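Cytosolic phospholipase A2 delta (Homo sapiens, PDB 5IZ5) hydrolyses glycerophospholipids at the sn-2 position in a calcium-dependent manner, with a preference for linoleic acid, releasing a lysophospholipid and a free fatty acid. Local coordinates at residues R81-S86 with L248-I253; Y631-D634 with S638-T641. The protein carries 3 engineered substitutions. One frame throughout, in Å; residues are numbered along the deposited sequence.

Following the chain from its N terminus, strand 75-85 comes early, in the first C2 domain, and its end is met again only after some 160 residues, when the loop following strand 244-248 folds back on it. Interaction 1 closes that long loop, which contains no helix, and so joins the two C2-type β regions to each other. Much farther along, in the catalytic PLA2c part, interaction 2 closes a far shorter loop, tying helix 631-634 to the connection that leads on to strand 649-650, with three residues between. The two contacts lie in series, neither enclosing nor crossing the other, with centres about 26 Å apart and nearest atoms about 13 Å apart.

Interaction 1 of 2, residues R81-S86 with L248-I253; sequences RFLIQS and LRPLTI
Leu83 swings its CG well away from the backbone N, with chi1 at -141°, off the staggered positions, and this torsion carries CD2 across to Pro250 and Leu251. Leu251 answers with its own CG set opposite its carbonyl carbon, chi1 -68°, which leaves CD2 on the side facing strand 75-85. A single methyl of Leu83 therefore does all the touching: CD2 lies 3.4 Å from CB of Pro250, tighter than usual for two carbons, and 3.8 Å from CG of the same ring. The leucine branch meets the proline ring at an oblique angle along its CB-CG side. CD2 of Leu251 completes the contact, 3.9 Å from CD2 of Leu83, as one methyl against another. No hydrogen bond spans the two segments, so the junction is apolar and small, with 91 Å² buried over both sides.

The loop is an instructive case of a turn offering its central residues to a neighbour. Arg249 to Thr252 form a type II β turn, with Pro250 and Leu251 at its two corners, and it belongs to the connection between strands 244-248 and 255-263 of the second C2-like region. Strand 75-85 belongs to the first C2 domain, which mediates membrane association when calcium binds. Here the contact is between β regions, away from the predicted calcium sites. The turn is held by OG1 of Thr252, which donates to O of Arg249 at 3.2 Å, the donor tilted 24° from the carbonyl plane. On its other flanks Leu251 touches Ala217, Arg150 and Glu164, while Phe82 and Ile84, next to Leu83 in the strand, pair through their backbones with Leu28 and Trp26 of strand 21-36.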
loop_
_atom_site.group_PDB
_atom_site.type_symbol
_atom_site.label_atom_id
_atom_site.label_comp_id
_atom_site.label_asym_id
_atom_site.label_seq_id
_atom_site.Cartn_x
_atom_site.Cartn_y
_atom_site.Cartn_z
ATOM N N ARG B 81 -17.431 1.466 -32.165
ATOM C CA ARG B 81 -17.475 2.849 -31.675
ATOM C C ARG B 81 -17.348 2.967 -30.162
ATOM O O ARG B 81 -18.052 2.277 -29.423
ATOM C CB ARG B 81 -18.775 3.509 -32.120
ATOM C CG ARG B 81 -18.730 3.986 -33.554
ATOM C CD ARG B 81 -20.141 4.184 -34.109
ATOM N NE ARG B 81 -20.468 3.237 -35.175
ATOM C CZ ARG B 81 -21.057 2.049 -35.011
ATOM N NH1 ARG B 81 -21.407 1.604 -33.805
ATOM N NH2 ARG B 81 -21.298 1.293 -36.075
ATOM N N PHE B 82 -16.445 3.848 -29.725
ATOM C CA PHE B 82 -16.237 4.169 -28.314
ATOM C C PHE B 82 -16.478 5.656 -28.036
ATOM O O PHE B 82 -16.165 6.503 -28.867
ATOM C CB PHE B 82 -14.780 3.897 -27.931
ATOM C CG PHE B 82 -14.357 2.445 -28.013
ATOM C CD1 PHE B 82 -14.460 1.620 -26.904
ATOM C CD2 PHE B 82 -13.797 1.921 -29.174
ATOM C CE1 PHE B 82 -14.045 0.296 -26.954
ATOM C CE2 PHE B 82 -13.378 0.590 -29.234
ATOM C CZ PHE B 82 -13.501 -0.222 -28.119
ATOM N N LEU B 83 -16.996 5.978 -26.855
ATOM C CA LEU B 83 -16.928 7.349 -26.346
ATOM C C LEU B 83 -15.598 7.529 -25.597
ATOM O O LEU B 83 -15.273 6.751 -24.701
ATOM C CB LEU B 83 -18.131 7.676 -25.455
ATOM C CG LEU B 83 -18.693 9.107 -25.632
ATOM C CD1 LEU B 83 -19.076 9.393 -27.082
ATOM C CD2 LEU B 83 -19.893 9.365 -24.729
ATOM N N ILE B 84 -14.829 8.545 -25.994
ATOM C CA ILE B 84 -13.475 8.778 -25.492
ATOM C C ILE B 84 -13.384 10.102 -24.720
ATOM O O ILE B 84 -13.742 11.163 -25.235
ATOM C CB ILE B 84 -12.472 8.807 -26.671
ATOM C CG1 ILE B 84 -12.420 7.439 -27.378
ATOM C CG2 ILE B 84 -11.081 9.242 -26.216
ATOM C CD1 ILE B 84 -12.040 6.267 -26.495
ATOM N N GLN B 85 -12.905 10.025 -23.481
ATOM C CA GLN B 85 -12.625 11.203 -22.653
ATOM C C GLN B 85 -11.170 11.610 -22.859
ATOM O O GLN B 85 -10.252 10.875 -22.500
ATOM C CB GLN B 85 -12.907 10.894 -21.178
ATOM C CG GLN B 85 -12.539 11.973 -20.174
ATOM C CD GLN B 85 -13.049 13.346 -20.557
ATOM O OE1 GLN B 85 -12.279 14.207 -20.971
ATOM N NE2 GLN B 85 -14.351 13.557 -20.418
ATOM N N SER B 86 -10.967 12.785 -23.447
ATOM C CA SER B 86 -9.625 13.264 -23.800
ATOM C C SER B 86 -8.708 13.492 -22.590
ATOM O O SER B 86 -7.492 13.446 -22.720
ATOM C CB SER B 86 -9.725 14.565 -24.609
ATOM O OG SER B 86 -10.339 15.597 -23.847
ATOM N N LEU B 248 -28.988 2.324 -22.229
ATOM C CA LEU B 248 -28.411 3.327 -21.351
ATOM C C LEU B 248 -27.462 4.178 -22.198
ATOM O O LEU B 248 -26.351 3.759 -22.523
ATOM C CB LEU B 248 -27.694 2.645 -20.182
ATOM C CG LEU B 248 -28.589 1.790 -19.271
ATOM C CD1 LEU B 248 -27.761 0.898 -18.354
ATOM C CD2 LEU B 248 -29.533 2.656 -18.455
ATOM N N ARG B 249 -27.930 5.362 -22.582
ATOM C CA ARG B 249 -27.183 6.241 -23.489
ATOM C C ARG B 249 -26.254 7.166 -22.709
ATOM O O ARG B 249 -26.552 7.515 -21.568
ATOM C CB ARG B 249 -28.136 7.055 -24.377
ATOM C CG ARG B 249 -28.540 6.395 -25.690
ATOM C CD ARG B 249 -28.720 4.880 -25.654
ATOM N NE ARG B 249 -28.647 4.317 -27.002
ATOM C CZ ARG B 249 -29.624 4.385 -27.908
ATOM N NH1 ARG B 249 -30.779 4.991 -27.629
ATOM N NH2 ARG B 249 -29.447 3.837 -29.104
ATOM N N PRO B 250 -25.123 7.558 -23.324
ATOM C CA PRO B 250 -24.122 8.350 -22.615
ATOM C C PRO B 250 -24.633 9.682 -22.107
ATOM O O PRO B 250 -25.390 10.360 -22.800
ATOM C CB PRO B 250 -23.046 8.597 -23.672
ATOM C CG PRO B 250 -23.204 7.494 -24.641
ATOM C CD PRO B 250 -24.674 7.214 -24.682
ATOM N N LEU B 251 -24.221 10.031 -20.893
ATOM C CA LEU B 251 -24.495 11.340 -20.307
ATOM C C LEU B 251 -25.983 11.739 -20.355
ATOM O O LEU B 251 -26.308 12.914 -20.522
ATOM C CB LEU B 251 -23.657 12.424 -21.008
ATOM C CG LEU B 251 -22.124 12.462 -20.867
ATOM C CD1 LEU B 251 -21.633 11.937 -19.523
ATOM C CD2 LEU B 251 -21.439 11.749 -22.016
ATOM N N THR B 252 -26.879 10.763 -20.237
ATOM C CA THR B 252 -28.317 11.039 -20.185
ATOM C C THR B 252 -28.718 11.616 -18.831
ATOM O O THR B 252 -27.938 11.632 -17.866
ATOM C CB THR B 252 -29.167 9.785 -20.472
ATOM O OG1 THR B 252 -28.766 8.709 -19.615
ATOM C CG2 THR B 252 -29.013 9.356 -21.927
ATOM N N ILE B 253 -29.941 12.120 -18.790
ATOM C CA ILE B 253 -30.560 12.561 -17.549
ATOM C C ILE B 253 -31.256 11.351 -16.943
ATOM O O ILE B 253 -31.544 10.377 -17.646
ATOM C CB ILE B 253 -31.606 13.682 -17.793
ATOM C CG1 ILE B 253 -31.012 14.821 -18.622
ATOM C CG2 ILE B 253 -32.154 14.247 -16.484
ATOM C CD1 ILE B 253 -32.051 15.619 -19.380
#

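Interaction 2 of 2, residues Y631-D634 with S638-T641; sequences YQLD and SQLT
Leu633, next to last in the one-turn helix 631-634, is the first residue of this segment to meet 638-641. Its CD2 approaches Gln639 at 3.9 Å from the backbone O and 4.0 Å from CB, so a methyl rests against the base of the glutamine as well as against its main chain. With chi1 at -41°, CG of Gln639 lies beside its backbone N; the chain runs extended beyond CG, and the amide turns OE1 to 4.0 Å from CD2 of Leu633. The two side chains cross at about a right angle. The main-chain O of Leu633 has a different neighbour, CD2 of Leu640 at 3.6 Å.

Asp634 follows, and its carboxylate also meets Leu640, again with the side chains roughly perpendicular: OD1 is 3.6 Å from CD2, while the other methyl, CD1, stands 3.9 Å from O of Asp634. The leucine thus fits a methyl beside each carbonyl at the end of the helix. These meetings are van der Waals contacts; OD1 of Asp634 also forms a salt bridge with Lys496, and its backbone O accepts from the hydroxyl of Tyr619.

The example illustrates a short connection after a one-turn helix, with Gln639 and Leu640 packing against the helix's C-terminal end. Within the catalytic region, Phe625 of helix 623-628 packs on both Asp634 and Leu640, Lys472, just past strand 463-471, hydrogen-bonds through NZ to O of Gln639, and Thr641 hydrogen-bonds to Glu483 of strand 482-487.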
loop_
_atom_site.group_PDB
_atom_site.type_symbol
_atom_site.label_atom_id
_atom_site.label_comp_id
_atom_site.label_asym_id
_atom_site.label_seq_id
_atom_site.Cartn_x
_atom_site.Cartn_y
_atom_site.Cartn_z
ATOM N N TYR B 631 10.315 3.857 -13.874
ATOM C CA TYR B 631 10.123 4.408 -15.222
ATOM C C TYR B 631 9.241 3.542 -16.141
ATOM O O TYR B 631 8.137 3.948 -16.549
ATOM C CB TYR B 631 11.458 4.691 -15.923
ATOM C CG TYR B 631 11.309 4.898 -17.425
ATOM C CD1 TYR B 631 12.211 4.333 -18.329
ATOM C CD2 TYR B 631 10.240 5.638 -17.942
ATOM C CE1 TYR B 631 12.058 4.516 -19.698
ATOM C CE2 TYR B 631 10.076 5.819 -19.306
ATOM C CZ TYR B 631 10.988 5.259 -20.179
ATOM O OH TYR B 631 10.826 5.443 -21.532
ATOM N N GLN B 632 9.741 2.350 -16.451
ATOM C CA GLN B 632 9.230 1.563 -17.584
ATOM C C GLN B 632 7.794 1.121 -17.360
ATOM O O GLN B 632 6.925 1.326 -18.208
ATOM C CB GLN B 632 10.097 0.317 -17.816
ATOM C CG GLN B 632 11.613 0.572 -17.830
ATOM C CD GLN B 632 12.192 0.828 -19.215
ATOM O OE1 GLN B 632 12.999 1.742 -19.394
ATOM N NE2 GLN B 632 11.805 0.015 -20.195
ATOM N N LEU B 633 7.555 0.485 -16.222
ATOM C CA LEU B 633 6.196 0.069 -15.878
ATOM C C LEU B 633 5.221 1.244 -15.711
ATOM O O LEU B 633 4.037 1.137 -16.067
ATOM C CB LEU B 633 6.205 -0.826 -14.616
ATOM C CG LEU B 633 5.545 -2.177 -14.883
ATOM C CD1 LEU B 633 6.069 -3.285 -13.982
ATOM C CD2 LEU B 633 4.037 -2.058 -14.772
ATOM N N ASP B 634 5.718 2.369 -15.213
ATOM C CA ASP B 634 4.864 3.531 -14.977
ATOM C C ASP B 634 4.473 4.263 -16.262
ATOM O O ASP B 634 3.416 4.892 -16.319
ATOM C CB ASP B 634 5.516 4.471 -13.966
ATOM C CG ASP B 634 5.655 3.829 -12.593
ATOM O OD1 ASP B 634 4.995 2.804 -12.321
ATOM O OD2 ASP B 634 6.431 4.335 -11.775
ATOM N N SER B 638 -2.189 1.461 -18.650
ATOM C CA SER B 638 -3.116 0.335 -18.504
ATOM C C SER B 638 -2.611 -0.739 -17.528
ATOM O O SER B 638 -3.408 -1.528 -17.027
ATOM C CB SER B 638 -3.441 -0.282 -19.869
ATOM O OG SER B 638 -2.259 -0.576 -20.592
ATOM N N GLN B 639 -1.305 -0.758 -17.247
ATOM C CA GLN B 639 -0.716 -1.717 -16.302
ATOM C C GLN B 639 -0.470 -1.143 -14.900
ATOM O O GLN B 639 0.206 -1.778 -14.095
ATOM C CB GLN B 639 0.608 -2.258 -16.847
ATOM C CG GLN B 639 0.597 -2.570 -18.338
ATOM C CD GLN B 639 1.887 -3.227 -18.807
ATOM O OE1 GLN B 639 2.982 -2.684 -18.617
ATOM N NE2 GLN B 639 1.768 -4.402 -19.425
ATOM N N LEU B 640 -1.013 0.036 -14.600
ATOM C CA LEU B 640 -0.830 0.632 -13.269
ATOM C C LEU B 640 -1.853 0.126 -12.250
ATOM O O LEU B 640 -2.773 -0.601 -12.602
ATOM C CB LEU B 640 -0.844 2.161 -13.365
ATOM C CG LEU B 640 0.367 2.782 -14.073
ATOM C CD1 LEU B 640 0.360 4.293 -13.927
ATOM C CD2 LEU B 640 1.682 2.224 -13.550
ATOM N N THR B 641 -1.692 0.527 -10.987
ATOM C CA THR B 641 -2.488 -0.027 -9.884
ATOM C C THR B 641 -4.003 0.293 -9.879
ATOM O O THR B 641 -4.792 -0.534 -9.397
ATOM C CB THR B 641 -1.867 0.362 -8.514
ATOM O OG1 THR B 641 -0.540 -0.171 -8.426
ATOM C CG2 THR B 641 -2.677 -0.165 -7.335
#